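Local coordinates for protein membrane-bound lytic murein transglycosylase (Agrobacterium tumefaciens, PDB 2PNW) that probably cleaves the glycan strands of peptidoglycan, acting as a membrane-bound lytic transglycosylase of the MltA type, at residues L298-H303 / F358-P363; I9-F14 / N82-R87; P18-D23 / A317-A322. One frame throughout, in Å; residues are numbered along the deposited sequence.

Interaction 1 of 3, residues L298-H303 / F358-P363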
ATOM      1  N   LEU A 298       5.421  12.874  -1.675  1.00 17.16           N
ATOM      2  CA  LEU A 298       6.450  13.325  -2.614  1.00 18.54           C
ATOM      3  C   LEU A 298       6.271  12.664  -3.980  1.00 18.34           C
ATOM      4  O   LEU A 298       5.841  11.511  -4.041  1.00 17.81           O
ATOM      5  CB  LEU A 298       7.832  12.999  -2.067  1.00 18.85           C
ATOM      6  CG  LEU A 298       8.242  13.971  -0.969  1.00 21.55           C
ATOM      7  CD1 LEU A 298       9.402  13.390  -0.217  1.00 24.96           C
ATOM      8  CD2 LEU A 298       8.616  15.309  -1.627  1.00 23.69           C
ATOM      9  N   PRO A 299       6.573  13.395  -5.070  1.00 18.36           N
ATOM     10  CA  PRO A 299       6.494  12.793  -6.404  1.00 18.22           C
ATOM     11  C   PRO A 299       7.693  11.902  -6.703  1.00 18.12           C
ATOM     12  O   PRO A 299       8.833  12.241  -6.336  1.00 17.75           O
ATOM     13  CB  PRO A 299       6.491  14.015  -7.368  1.00 16.87           C
ATOM     14  CG  PRO A 299       6.369  15.238  -6.462  1.00 18.54           C
ATOM     15  CD  PRO A 299       6.964  14.818  -5.142  1.00 18.41           C
ATOM     16  N   PHE A 300       7.422  10.776  -7.358  1.00 18.48           N
ATOM     17  CA  PHE A 300       8.459   9.865  -7.824  1.00 19.99           C
ATOM     18  C   PHE A 300       8.207   9.603  -9.290  1.00 20.16           C
ATOM     19  O   PHE A 300       7.084   9.223  -9.653  1.00 19.53           O
ATOM     20  CB  PHE A 300       8.373   8.502  -7.094  1.00 20.15           C
ATOM     21  CG  PHE A 300       8.892   8.516  -5.668  1.00 22.04           C
ATOM     22  CD1 PHE A 300      10.115   7.921  -5.354  1.00 23.96           C
ATOM     23  CD2 PHE A 300       8.145   9.091  -4.642  1.00 20.83           C
ATOM     24  CE1 PHE A 300      10.592   7.911  -4.028  1.00 22.46           C
ATOM     25  CE2 PHE A 300       8.623   9.123  -3.315  1.00 19.88           C
ATOM     26  CZ  PHE A 300       9.838   8.515  -3.008  1.00 20.31           C
ATOM     27  N   PHE A 301       9.238   9.778 -10.127  1.00 20.60           N
ATOM     28  CA  PHE A 301       9.148   9.341 -11.525  1.00 20.93           C
ATOM     29  C   PHE A 301       9.709   7.926 -11.628  1.00 21.72           C
ATOM     30  O   PHE A 301      10.856   7.680 -11.231  1.00 22.32           O
ATOM     31  CB  PHE A 301       9.889  10.299 -12.468  1.00 20.55           C
ATOM     32  CG  PHE A 301       9.633  10.008 -13.939  1.00 20.90           C
ATOM     33  CD1 PHE A 301       8.510  10.509 -14.579  1.00 22.39           C
ATOM     34  CD2 PHE A 301      10.527   9.225 -14.668  1.00 20.60           C
ATOM     35  CE1 PHE A 301       8.261  10.216 -15.932  1.00 23.78           C
ATOM     36  CE2 PHE A 301      10.289   8.934 -15.999  1.00 20.89           C
ATOM     37  CZ  PHE A 301       9.170   9.437 -16.638  1.00 21.31           C
ATOM     38  N   ILE A 302       8.898   6.997 -12.138  1.00 22.27           N
ATOM     39  CA  ILE A 302       9.260   5.589 -12.149  1.00 22.72           C
ATOM     40  C   ILE A 302       9.412   5.154 -13.594  1.00 24.22           C
ATOM     41  O   ILE A 302       8.501   5.352 -14.399  1.00 24.34           O
ATOM     42  CB  ILE A 302       8.198   4.711 -11.422  1.00 23.38           C
ATOM     43  CG1 ILE A 302       7.973   5.200  -9.971  1.00 21.03           C
ATOM     44  CG2 ILE A 302       8.562   3.220 -11.497  1.00 22.33           C
ATOM     45  CD1 ILE A 302       9.221   5.185  -9.126  1.00 18.71           C
ATOM     46  N   HIS A 303      10.581   4.608 -13.921  1.00 25.58           N
ATOM     47  CA  HIS A 303      10.866   4.135 -15.274  1.00 27.07           C
ATOM     48  C   HIS A 303      11.130   2.631 -15.231  1.00 28.10           C
ATOM     49  O   HIS A 303      12.147   2.197 -14.681  1.00 27.85           O
ATOM     50  CB  HIS A 303      12.074   4.878 -15.868  1.00 27.71           C
ATOM     51  CG  HIS A 303      12.432   4.433 -17.253  1.00 28.29           C
ATOM     52  ND1 HIS A 303      13.730   4.156 -17.632  1.00 31.46           N
ATOM     53  CD2 HIS A 303      11.664   4.196 -18.341  1.00 30.60           C
ATOM     54  CE1 HIS A 303      13.747   3.779 -18.900  1.00 30.58           C
ATOM     55  NE2 HIS A 303      12.506   3.790 -19.353  1.00 32.70           N
ATOM     56  N   PHE A 358      14.153   4.615 -10.038  1.00 26.45           N
ATOM     57  CA  PHE A 358      13.371   5.567  -9.219  1.00 25.90           C
ATOM     58  C   PHE A 358      14.014   6.950  -9.233  1.00 25.34           C
ATOM     59  O   PHE A 358      15.208   7.063  -8.982  1.00 25.42           O
ATOM     60  CB  PHE A 358      13.327   5.085  -7.759  1.00 25.60           C
ATOM     61  CG  PHE A 358      12.264   4.056  -7.478  1.00 26.04           C
ATOM     62  CD1 PHE A 358      12.132   2.927  -8.280  1.00 27.03           C
ATOM     63  CD2 PHE A 358      11.406   4.218  -6.395  1.00 25.20           C
ATOM     64  CE1 PHE A 358      11.141   1.972  -8.027  1.00 25.92           C
ATOM     65  CE2 PHE A 358      10.421   3.264  -6.107  1.00 25.42           C
ATOM     66  CZ  PHE A 358      10.285   2.140  -6.931  1.00 26.82           C
ATOM     67  N   TYR A 359      13.243   8.000  -9.521  1.00 25.17           N
ATOM     68  CA  TYR A 359      13.745   9.374  -9.395  1.00 24.69           C
ATOM     69  C   TYR A 359      12.772  10.107  -8.487  1.00 24.67           C
ATOM     70  O   TYR A 359      11.573  10.085  -8.741  1.00 25.62           O
ATOM     71  CB  TYR A 359      13.812  10.105 -10.750  1.00 25.47           C
ATOM     72  CG  TYR A 359      14.564   9.402 -11.865  1.00 25.86           C
ATOM     73  CD1 TYR A 359      15.886   9.749 -12.167  1.00 26.55           C
ATOM     74  CD2 TYR A 359      13.954   8.399 -12.622  1.00 25.67           C
ATOM     75  CE1 TYR A 359      16.581   9.112 -13.188  1.00 27.31           C
ATOM     76  CE2 TYR A 359      14.647   7.736 -13.651  1.00 26.67           C
ATOM     77  CZ  TYR A 359      15.962   8.108 -13.930  1.00 27.47           C
ATOM     78  OH  TYR A 359      16.646   7.484 -14.971  1.00 28.33           O
ATOM     79  N   ILE A 360      13.268  10.758  -7.444  1.00 23.67           N
ATOM     80  CA  ILE A 360      12.394  11.520  -6.543  1.00 23.37           C
ATOM     81  C   ILE A 360      12.466  13.003  -6.924  1.00 22.87           C
ATOM     82  O   ILE A 360      13.541  13.513  -7.313  1.00 23.09           O
ATOM     83  CB  ILE A 360      12.735  11.253  -5.026  1.00 22.78           C
ATOM     84  CG1 ILE A 360      11.689  11.890  -4.097  1.00 23.14           C
ATOM     85  CG2 ILE A 360      14.150  11.745  -4.666  1.00 23.96           C
ATOM     86  CD1 ILE A 360      11.911  11.539  -2.598  1.00 23.76           C
ATOM     87  N   LEU A 361      11.333  13.701  -6.852  1.00 22.31           N
ATOM     88  CA  LEU A 361      11.330  15.126  -7.153  1.00 21.93           C
ATOM     89  C   LEU A 361      11.269  15.866  -5.829  1.00 22.42           C
ATOM     90  O   LEU A 361      10.275  15.755  -5.096  1.00 21.53           O
ATOM     91  CB  LEU A 361      10.155  15.519  -8.048  1.00 21.79           C
ATOM     92  CG  LEU A 361       9.948  14.857  -9.423  1.00 22.77           C
ATOM     93  CD1 LEU A 361       8.924  15.665 -10.224  1.00 25.99           C
ATOM     94  CD2 LEU A 361      11.229  14.743 -10.209  1.00 26.05           C
ATOM     95  N   LEU A 362      12.333  16.596  -5.501  1.00 22.82           N
ATOM     96  CA  LEU A 362      12.357  17.340  -4.228  1.00 22.88           C
ATOM     97  C   LEU A 362      11.916  18.768  -4.426  1.00 23.92           C
ATOM     98  O   LEU A 362      12.342  19.411  -5.384  1.00 23.94           O
ATOM     99  CB  LEU A 362      13.751  17.320  -3.588  1.00 22.67           C
ATOM    100  CG  LEU A 362      14.423  15.961  -3.393  1.00 22.13           C
ATOM    101  CD1 LEU A 362      15.690  16.117  -2.582  1.00 20.56           C
ATOM    102  CD2 LEU A 362      13.461  14.999  -2.686  1.00 23.28           C
ATOM    103  N   PRO A 363      11.090  19.291  -3.498  1.00 25.07           N
ATOM    104  CA  PRO A 363      10.749  20.705  -3.489  1.00 26.01           C
ATOM    105  C   PRO A 363      12.054  21.502  -3.532  1.00 27.45           C
ATOM    106  O   PRO A 363      13.045  21.121  -2.873  1.00 25.58           O
ATOM    107  CB  PRO A 363      10.084  20.893  -2.121  1.00 26.48           C
ATOM    108  CG  PRO A 363       9.531  19.544  -1.760  1.00 25.85           C
ATOM    109  CD  PRO A 363      10.459  18.553  -2.376  1.00 25.52           C
TER
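I360 lies beside F300 on one face of an antiparallel strand pair, 299-303 against 358-363, within the 3D domain, whose clan relatives suggest a double-psi beta-barrel. Followed outward, I360 begins with CB beside F300 CE1 at the ring's rim. CG1, anti to the backbone N (chi1 -172°), sits over one face of the F300 ring in a CH-pi contact, 4.1 Å from the ring centroid and offset toward the rim. The extended chain then brings CD1 to F300 CZ at 3.7 Å, and the same methyl meets L298 CD1. Isoleucine suits this place: its CG1-CD1 arm is long enough to lie over the ring and still reach L298.

The same face holds a second CH-pi pair with the strands' roles exchanged: the I302 methyl CD1 stands over the centre of the F358 ring, 3.5 Å from its centroid and only 7° off the normal. L287 of strand 286-288 also packs on F300, I302 and F358, continuing this apolar layer. The other face carries F301 and Y359, a hydrogen-bonded pair. Their side chains run alongside each other with CD2 of F301 4.1 Å from CD2 of Y359, while F301 O lies in the plane of the tyrosine ring at its edge.

Between the faces, F301 N donates to Y359 O at 2.7 Å, and Y359 N donates back to F301 O at 3.0 Å. Farther along, L361 N gives P299 O a nearly straight bond (172°). The proline nitrogen has no hydrogen with which to reciprocate: L361 O is buried with no polar partner in the model, and P299 CD lies 3.4 Å from it.

Interaction 2 of 3, residues I9-F14 / N82-R87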
ATOM      1  N   ILE A   9      21.449   9.427  -3.421  1.00 36.65           N
ATOM      2  CA  ILE A   9      20.601  10.130  -4.368  1.00 36.20           C
ATOM      3  C   ILE A   9      21.403  11.223  -5.040  1.00 35.35           C
ATOM      4  O   ILE A   9      22.110  11.985  -4.383  1.00 35.61           O
ATOM      5  CB  ILE A   9      19.272  10.682  -3.758  1.00 36.44           C
ATOM      6  CG1 ILE A   9      19.523  11.897  -2.859  1.00 36.75           C
ATOM      7  CG2 ILE A   9      18.488   9.569  -3.047  1.00 36.55           C
ATOM      8  CD1 ILE A   9      18.241  12.558  -2.353  1.00 36.55           C
ATOM      9  N   ASP A  10      21.291  11.276  -6.356  1.00 34.52           N
ATOM     10  CA  ASP A  10      22.119  12.149  -7.161  1.00 34.24           C
ATOM     11  C   ASP A  10      21.285  12.971  -8.120  1.00 33.21           C
ATOM     12  O   ASP A  10      20.440  12.436  -8.831  1.00 32.19           O
ATOM     13  CB  ASP A  10      23.124  11.305  -7.937  1.00 34.98           C
ATOM     14  CG  ASP A  10      23.999  10.472  -7.022  1.00 37.65           C
ATOM     15  OD1 ASP A  10      24.877  11.059  -6.348  1.00 41.15           O
ATOM     16  OD2 ASP A  10      23.788   9.239  -6.958  1.00 39.20           O
ATOM     17  N   GLU A  11      21.549  14.273  -8.148  1.00 32.33           N
ATOM     18  CA  GLU A  11      20.799  15.179  -9.008  1.00 32.00           C
ATOM     19  C   GLU A  11      20.914  14.791 -10.482  1.00 31.62           C
ATOM     20  O   GLU A  11      21.994  14.432 -10.955  1.00 30.73           O
ATOM     21  CB  GLU A  11      21.272  16.616  -8.801  1.00 32.09           C
ATOM     22  CG  GLU A  11      20.490  17.633  -9.611  1.00 31.91           C
ATOM     23  CD  GLU A  11      20.842  19.069  -9.284  1.00 33.41           C
ATOM     24  OE1 GLU A  11      21.768  19.311  -8.486  1.00 36.99           O
ATOM     25  OE2 GLU A  11      20.178  19.970  -9.832  1.00 36.29           O
ATOM     26  N   VAL A  12      19.786  14.847 -11.188  1.00 30.71           N
ATOM     27  CA  VAL A  12      19.751  14.726 -12.640  1.00 30.86           C
ATOM     28  C   VAL A  12      18.960  15.918 -13.169  1.00 31.45           C
ATOM     29  O   VAL A  12      18.487  16.755 -12.385  1.00 31.78           O
ATOM     30  CB  VAL A  12      19.102  13.405 -13.127  1.00 30.83           C
ATOM     31  CG1 VAL A  12      19.935  12.188 -12.736  1.00 30.94           C
ATOM     32  CG2 VAL A  12      17.643  13.264 -12.617  1.00 30.82           C
ATOM     33  N   SER A  13      18.842  15.995 -14.491  1.00 31.27           N
ATOM     34  CA  SER A  13      18.023  16.969 -15.174  1.00 31.60           C
ATOM     35  C   SER A  13      16.736  16.285 -15.621  1.00 31.54           C
ATOM     36  O   SER A  13      16.706  15.057 -15.743  1.00 31.22           O
ATOM     37  CB  SER A  13      18.787  17.488 -16.402  1.00 32.51           C
ATOM     38  OG  SER A  13      17.887  17.918 -17.415  1.00 35.55           O
ATOM     39  N   PHE A  14      15.682  17.064 -15.885  1.00 31.34           N
ATOM     40  CA  PHE A  14      14.424  16.475 -16.366  1.00 31.75           C
ATOM     41  C   PHE A  14      14.598  15.775 -17.727  1.00 32.90           C
ATOM     42  O   PHE A  14      13.880  14.826 -18.033  1.00 31.62           O
ATOM     43  CB  PHE A  14      13.270  17.492 -16.374  1.00 30.91           C
ATOM     44  CG  PHE A  14      12.640  17.704 -15.010  1.00 28.97           C
ATOM     45  CD1 PHE A  14      11.624  16.861 -14.553  1.00 28.96           C
ATOM     46  CD2 PHE A  14      13.060  18.748 -14.195  1.00 28.86           C
ATOM     47  CE1 PHE A  14      11.034  17.057 -13.290  1.00 28.33           C
ATOM     48  CE2 PHE A  14      12.480  18.954 -12.929  1.00 28.66           C
ATOM     49  CZ  PHE A  14      11.465  18.093 -12.481  1.00 27.38           C
ATOM     50  N   ASN A  82       9.390  23.926 -10.119  1.00 24.53           N
ATOM     51  CA  ASN A  82       9.222  23.940  -8.667  1.00 24.40           C
ATOM     52  C   ASN A  82       9.831  22.755  -7.911  1.00 24.25           C
ATOM     53  O   ASN A  82       9.772  22.688  -6.672  1.00 24.10           O
ATOM     54  CB  ASN A  82       7.734  24.097  -8.337  1.00 24.12           C
ATOM     55  CG  ASN A  82       7.194  25.437  -8.768  1.00 26.21           C
ATOM     56  OD1 ASN A  82       7.715  26.485  -8.366  1.00 25.74           O
ATOM     57  ND2 ASN A  82       6.159  25.421  -9.610  1.00 23.54           N
ATOM     58  N   SER A  83      10.446  21.836  -8.652  1.00 24.22           N
ATOM     59  CA  SER A  83      11.102  20.695  -8.027  1.00 24.46           C
ATOM     60  C   SER A  83      12.404  20.331  -8.743  1.00 24.26           C
ATOM     61  O   SER A  83      12.644  20.752  -9.887  1.00 23.96           O
ATOM     62  CB  SER A  83      10.156  19.496  -7.978  1.00 24.67           C
ATOM     63  OG  SER A  83       9.917  18.969  -9.282  1.00 25.60           O
ATOM     64  N   VAL A  84      13.237  19.547  -8.066  1.00 23.81           N
ATOM     65  CA  VAL A  84      14.510  19.085  -8.623  1.00 24.53           C
ATOM     66  C   VAL A  84      14.570  17.565  -8.527  1.00 24.65           C
ATOM     67  O   VAL A  84      14.386  17.024  -7.437  1.00 23.79           O
ATOM     68  CB  VAL A  84      15.694  19.680  -7.843  1.00 25.10           C
ATOM     69  CG1 VAL A  84      17.035  19.171  -8.418  1.00 25.84           C
ATOM     70  CG2 VAL A  84      15.633  21.208  -7.841  1.00 25.27           C
ATOM     71  N   PRO A  85      14.842  16.868  -9.659  1.00 25.21           N
ATOM     72  CA  PRO A  85      14.852  15.406  -9.676  1.00 25.48           C
ATOM     73  C   PRO A  85      16.206  14.805  -9.283  1.00 26.28           C
ATOM     74  O   PRO A  85      17.279  15.342  -9.648  1.00 25.87           O
ATOM     75  CB  PRO A  85      14.545  15.065 -11.138  1.00 25.83           C
ATOM     76  CG  PRO A  85      14.982  16.277 -11.939  1.00 25.52           C
ATOM     77  CD  PRO A  85      15.190  17.435 -10.981  1.00 26.17           C
ATOM     78  N   PHE A  86      16.140  13.685  -8.571  1.00 26.57           N
ATOM     79  CA  PHE A  86      17.322  12.955  -8.104  1.00 26.71           C
ATOM     80  C   PHE A  86      17.110  11.466  -8.360  1.00 27.53           C
ATOM     81  O   PHE A  86      16.061  10.920  -8.007  1.00 26.42           O
ATOM     82  CB  PHE A  86      17.501  13.146  -6.598  1.00 26.76           C
ATOM     83  CG  PHE A  86      17.883  14.533  -6.193  1.00 26.45           C
ATOM     84  CD1 PHE A  86      19.200  14.829  -5.865  1.00 27.71           C
ATOM     85  CD2 PHE A  86      16.935  15.542  -6.120  1.00 26.57           C
ATOM     86  CE1 PHE A  86      19.565  16.110  -5.475  1.00 26.04           C
ATOM     87  CE2 PHE A  86      17.292  16.833  -5.740  1.00 27.90           C
ATOM     88  CZ  PHE A  86      18.618  17.112  -5.411  1.00 27.80           C
ATOM     89  N   ARG A  87      18.092  10.819  -8.978  1.00 27.41           N
ATOM     90  CA  ARG A  87      18.073   9.367  -9.143  1.00 29.50           C
ATOM     91  C   ARG A  87      18.357   8.726  -7.795  1.00 28.94           C
ATOM     92  O   ARG A  87      19.303   9.112  -7.106  1.00 29.29           O
ATOM     93  CB  ARG A  87      19.139   8.923 -10.157  1.00 29.21           C
ATOM     94  CG  ARG A  87      19.086   7.441 -10.527  1.00 30.82           C
ATOM     95  CD  ARG A  87      20.228   7.058 -11.503  1.00 33.49           C
ATOM     96  NE  ARG A  87      19.915   7.495 -12.869  1.00 40.98           N
ATOM     97  CZ  ARG A  87      20.538   8.486 -13.497  1.00 43.03           C
ATOM     98  NH1 ARG A  87      21.539   9.131 -12.899  1.00 46.95           N
ATOM     99  NH2 ARG A  87      20.168   8.828 -14.730  1.00 43.87           N
TER
HETATM  100  O   HOH W   1      21.813   7.981  -7.607  1.00 35.65           O
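The F14 ring receives P85 on one face: P85 CG stands over the ring centre, 3.8 Å from the centroid, in a CH-pi contact. At the ring's edge and in its plane lies S83 O, 3.5 Å from F14 CE2, where the slightly positive ring hydrogens suit a carbonyl. A second flat group, the R87 guanidinium, has V12 CG1 over one face, with R87 NH1 3.5 Å from that methyl. The arginine chain leaves with CG anti to its backbone N (chi1 -173°) and bends at chi3, crossing the valine at about a right angle. The F86 ring approaches the backbone of E11 obliquely, its CD1 3.3 Å from E11 N, while E11 CB touches F86 CE1. E11 then extends past V84 CG1, and its carboxylate ends in a salt bridge with R371, so its aliphatic part packs while its charge is answered beyond the pair.

Between the face with E11 and F86 and the face with D10 and R87 runs an antiparallel ladder. D10 and R87 form a hydrogen-bonded pair, with D10 N donating to R87 O at 3.0 Å and R87 N to D10 O at 2.9 Å. R87 O also accepts from a water. V12, just past the strand's end at E11, gives P85 O an almost straight bond (176°). P85, lacking an N-H, cannot return a bond to V12 O, and its ring carbons CG and CD pack against that oxygen instead.

Strand 83-89 follows helix 72-82 directly, and S83 OG turns back to bond F79 O of that helix. Strand 8-11 borders one side of it; toward strand 353-363, V84 and F86 form backbone bonds with L362 and I360, and the side chains of V84 and F86 also touch A367 of helix 364-367.

Interaction 3 of 3, residues P18-D23 / A317-A322; sequences PGWGQD and ARLMLA
D23 OD2 accepts the backbone N-H of L319 in a bond 2.9 Å long from L319 N and nearly straight at 173°, although the donor stands well above the carboxylate plane. The other oxygen, OD1, is held by a salt bridge with R285 and by a water that donates to it and, only weakly, to A317 O. A short acidic residue here thus serves both a backbone N-H and a nearby cation, which would probably stabilise its negative charge. CB of D23 points toward the strand and CG continues outward, anti to the backbone N (chi1 -168°). A second water, 2.8 Å from A317 O, donates to that oxygen and to G19 O.

Van der Waals contacts complete the join. W20 makes an apolar contact with L319 at the edge of its ring, CZ3 lying 3.9 Å from L319 CD2. A317 CB touches P18 O at 3.4 Å, and G19, whose phi is positive, brings no side chain against that methyl.

Strand 316-324 runs beside strand 299-304. L319 also packs on L28 of helix 28-39 and F79 of helix 72-82, while W20 lies on R76 and F79, its NE1 bonded to E80 of the latter helix.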
ATOM      1  N   PRO A  18      13.647   9.242 -18.576  1.00 33.31           N
ATOM      2  CA  PRO A  18      13.165   8.680 -19.837  1.00 32.55           C
ATOM      3  C   PRO A  18      11.644   8.696 -19.913  1.00 32.01           C
ATOM      4  O   PRO A  18      10.965   8.215 -18.993  1.00 32.05           O
ATOM      5  CB  PRO A  18      13.701   7.248 -19.813  1.00 33.05           C
ATOM      6  CG  PRO A  18      14.858   7.288 -18.853  1.00 33.62           C
ATOM      7  CD  PRO A  18      14.399   8.245 -17.792  1.00 33.15           C
ATOM      8  N   GLY A  19      11.129   9.291 -20.983  1.00 31.02           N
ATOM      9  CA  GLY A  19       9.702   9.397 -21.205  1.00 30.61           C
ATOM     10  C   GLY A  19       9.015  10.536 -20.466  1.00 30.11           C
ATOM     11  O   GLY A  19       7.813  10.678 -20.580  1.00 30.11           O
ATOM     12  N   TRP A  20       9.773  11.339 -19.719  1.00 29.78           N
ATOM     13  CA  TRP A  20       9.217  12.509 -19.008  1.00 29.70           C
ATOM     14  C   TRP A  20       8.366  13.354 -19.947  1.00 29.83           C
ATOM     15  O   TRP A  20       7.202  13.659 -19.658  1.00 29.24           O
ATOM     16  CB  TRP A  20      10.335  13.369 -18.382  1.00 29.00           C
ATOM     17  CG  TRP A  20       9.835  14.683 -17.837  1.00 28.61           C
ATOM     18  CD1 TRP A  20       9.961  15.921 -18.408  1.00 27.80           C
ATOM     19  CD2 TRP A  20       9.093  14.873 -16.632  1.00 28.23           C
ATOM     20  NE1 TRP A  20       9.360  16.875 -17.615  1.00 26.21           N
ATOM     21  CE2 TRP A  20       8.813  16.253 -16.522  1.00 26.20           C
ATOM     22  CE3 TRP A  20       8.654  14.007 -15.620  1.00 29.30           C
ATOM     23  CZ2 TRP A  20       8.099  16.792 -15.443  1.00 27.60           C
ATOM     24  CZ3 TRP A  20       7.949  14.547 -14.536  1.00 28.43           C
ATOM     25  CH2 TRP A  20       7.678  15.926 -14.463  1.00 28.90           C
ATOM     26  N   GLY A  21       8.942  13.709 -21.092  1.00 30.14           N
ATOM     27  CA  GLY A  21       8.255  14.522 -22.085  1.00 30.22           C
ATOM     28  C   GLY A  21       6.937  13.982 -22.604  1.00 30.74           C
ATOM     29  O   GLY A  21       6.124  14.737 -23.163  1.00 31.54           O
ATOM     30  N   GLN A  22       6.716  12.681 -22.442  1.00 29.75           N
ATOM     31  CA  GLN A  22       5.495  12.060 -22.941  1.00 29.85           C
ATOM     32  C   GLN A  22       4.450  11.793 -21.842  1.00 29.07           C
ATOM     33  O   GLN A  22       3.342  11.334 -22.134  1.00 28.62           O
ATOM     34  CB  GLN A  22       5.830  10.763 -23.695  1.00 30.22           C
ATOM     35  CG  GLN A  22       6.543  10.996 -25.057  1.00 32.89           C
ATOM     36  CD  GLN A  22       7.879  11.699 -24.909  1.00 35.13           C
ATOM     37  OE1 GLN A  22       8.793  11.186 -24.260  1.00 37.59           O
ATOM     38  NE2 GLN A  22       8.000  12.888 -25.509  1.00 36.42           N
ATOM     39  N   ASP A  23       4.805  12.076 -20.588  1.00 28.23           N
ATOM     40  CA  ASP A  23       3.896  11.807 -19.461  1.00 27.55           C
ATOM     41  C   ASP A  23       2.896  12.943 -19.267  1.00 27.13           C
ATOM     42  O   ASP A  23       3.224  14.115 -19.472  1.00 26.12           O
ATOM     43  CB  ASP A  23       4.698  11.567 -18.171  1.00 27.36           C
ATOM     44  CG  ASP A  23       3.837  10.990 -17.035  1.00 29.28           C
ATOM     45  OD1 ASP A  23       2.940  10.151 -17.305  1.00 27.44           O
ATOM     46  OD2 ASP A  23       4.073  11.377 -15.873  1.00 28.48           O
ATOM     47  N   ALA A 317       6.595   4.621 -17.745  1.00 27.04           N
ATOM     48  CA  ALA A 317       7.423   5.778 -17.408  1.00 26.13           C
ATOM     49  C   ALA A 317       6.505   6.919 -17.023  1.00 24.94           C
ATOM     50  O   ALA A 317       6.013   7.640 -17.890  1.00 25.01           O
ATOM     51  CB  ALA A 317       8.323   6.187 -18.602  1.00 26.70           C
ATOM     52  N   ARG A 318       6.275   7.094 -15.720  1.00 23.34           N
ATOM     53  CA  ARG A 318       5.301   8.090 -15.284  1.00 22.60           C
ATOM     54  C   ARG A 318       5.631   8.654 -13.923  1.00 20.89           C
ATOM     55  O   ARG A 318       6.324   8.023 -13.127  1.00 20.79           O
ATOM     56  CB  ARG A 318       3.873   7.518 -15.293  1.00 22.26           C
ATOM     57  CG  ARG A 318       3.613   6.403 -14.326  1.00 23.32           C
ATOM     58  CD  ARG A 318       2.175   5.889 -14.440  1.00 24.52           C
ATOM     59  NE  ARG A 318       1.967   5.021 -15.610  1.00 26.15           N
ATOM     60  CZ  ARG A 318       0.942   4.171 -15.742  1.00 29.64           C
ATOM     61  NH1 ARG A 318       0.023   4.060 -14.783  1.00 24.92           N
ATOM     62  NH2 ARG A 318       0.828   3.422 -16.837  1.00 29.53           N
ATOM     63  N   LEU A 319       5.150   9.869 -13.694  1.00 20.42           N
ATOM     64  CA  LEU A 319       5.243  10.526 -12.394  1.00 19.49           C
ATOM     65  C   LEU A 319       4.111  10.072 -11.491  1.00 19.30           C
ATOM     66  O   LEU A 319       2.941  10.044 -11.902  1.00 19.38           O
ATOM     67  CB  LEU A 319       5.183  12.037 -12.563  1.00 19.56           C
ATOM     68  CG  LEU A 319       5.536  12.872 -11.314  1.00 20.09           C
ATOM     69  CD1 LEU A 319       6.990  12.605 -10.847  1.00 19.80           C
ATOM     70  CD2 LEU A 319       5.339  14.330 -11.615  1.00 21.05           C
ATOM     71  N   MET A 320       4.467   9.745 -10.253  1.00 18.38           N
ATOM     72  CA  MET A 320       3.506   9.176  -9.308  1.00 18.23           C
ATOM     73  C   MET A 320       3.661   9.901  -7.981  1.00 18.83           C
ATOM     74  O   MET A 320       4.609  10.660  -7.794  1.00 18.61           O
ATOM     75  CB  MET A 320       3.780   7.668  -9.132  1.00 18.23           C
ATOM     76  CG  MET A 320       3.782   6.813 -10.462  1.00 18.59           C
ATOM     77  SD  MET A 320       4.093   5.052 -10.135  1.00 15.21           S
ATOM     78  CE  MET A 320       2.404   4.633  -9.694  1.00 18.71           C
ATOM     79  N   LEU A 321       2.716   9.705  -7.060  1.00 18.69           N
ATOM     80  CA  LEU A 321       2.897  10.230  -5.718  1.00 17.78           C
ATOM     81  C   LEU A 321       2.980   9.083  -4.736  1.00 17.71           C
ATOM     82  O   LEU A 321       2.290   8.073  -4.893  1.00 16.96           O
ATOM     83  CB  LEU A 321       1.766  11.173  -5.316  1.00 18.30           C
ATOM     84  CG  LEU A 321       1.651  12.467  -6.143  1.00 17.96           C
ATOM     85  CD1 LEU A 321       0.295  13.089  -5.877  1.00 17.62           C
ATOM     86  CD2 LEU A 321       2.771  13.431  -5.780  1.00 20.48           C
ATOM     87  N   ALA A 322       3.828   9.250  -3.719  1.00 17.32           N
ATOM     88  CA  ALA A 322       3.959   8.242  -2.651  1.00 17.06           C
ATOM     89  C   ALA A 322       2.785   8.377  -1.697  1.00 16.94           C
ATOM     90  O   ALA A 322       2.766   9.286  -0.873  1.00 17.45           O
ATOM     91  CB  ALA A 322       5.278   8.446  -1.896  1.00 16.92           C
TER
HETATM   92  O   HOH W   2       5.990   8.667 -20.487  1.00 27.73           O
HETATM   93  O   HOH W   3       2.894   7.927 -18.946  1.00 29.53           O

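In the fold
From the N terminus, residues 9-14 open interaction 2 and 18-23 open interaction 3. Interaction 2 closes first, at 82-87, bringing strand 83-89 back to strand 8-11 after an excursion whose regular structure is all helix. Interaction 1 opens much later, at 298-303, so these two stand in series. Interaction 3 closes at 317-322, inside the loop that interaction 1 finally completes at 358-363, and therefore crosses both of the others. The strands of interactions 1 and 2 adjoin through 83-89 and 353-363, while 299-304 and 316-324 link interactions 1 and 3. Together they fasten the N-terminal region and its helices onto the 3D domain near the C terminus.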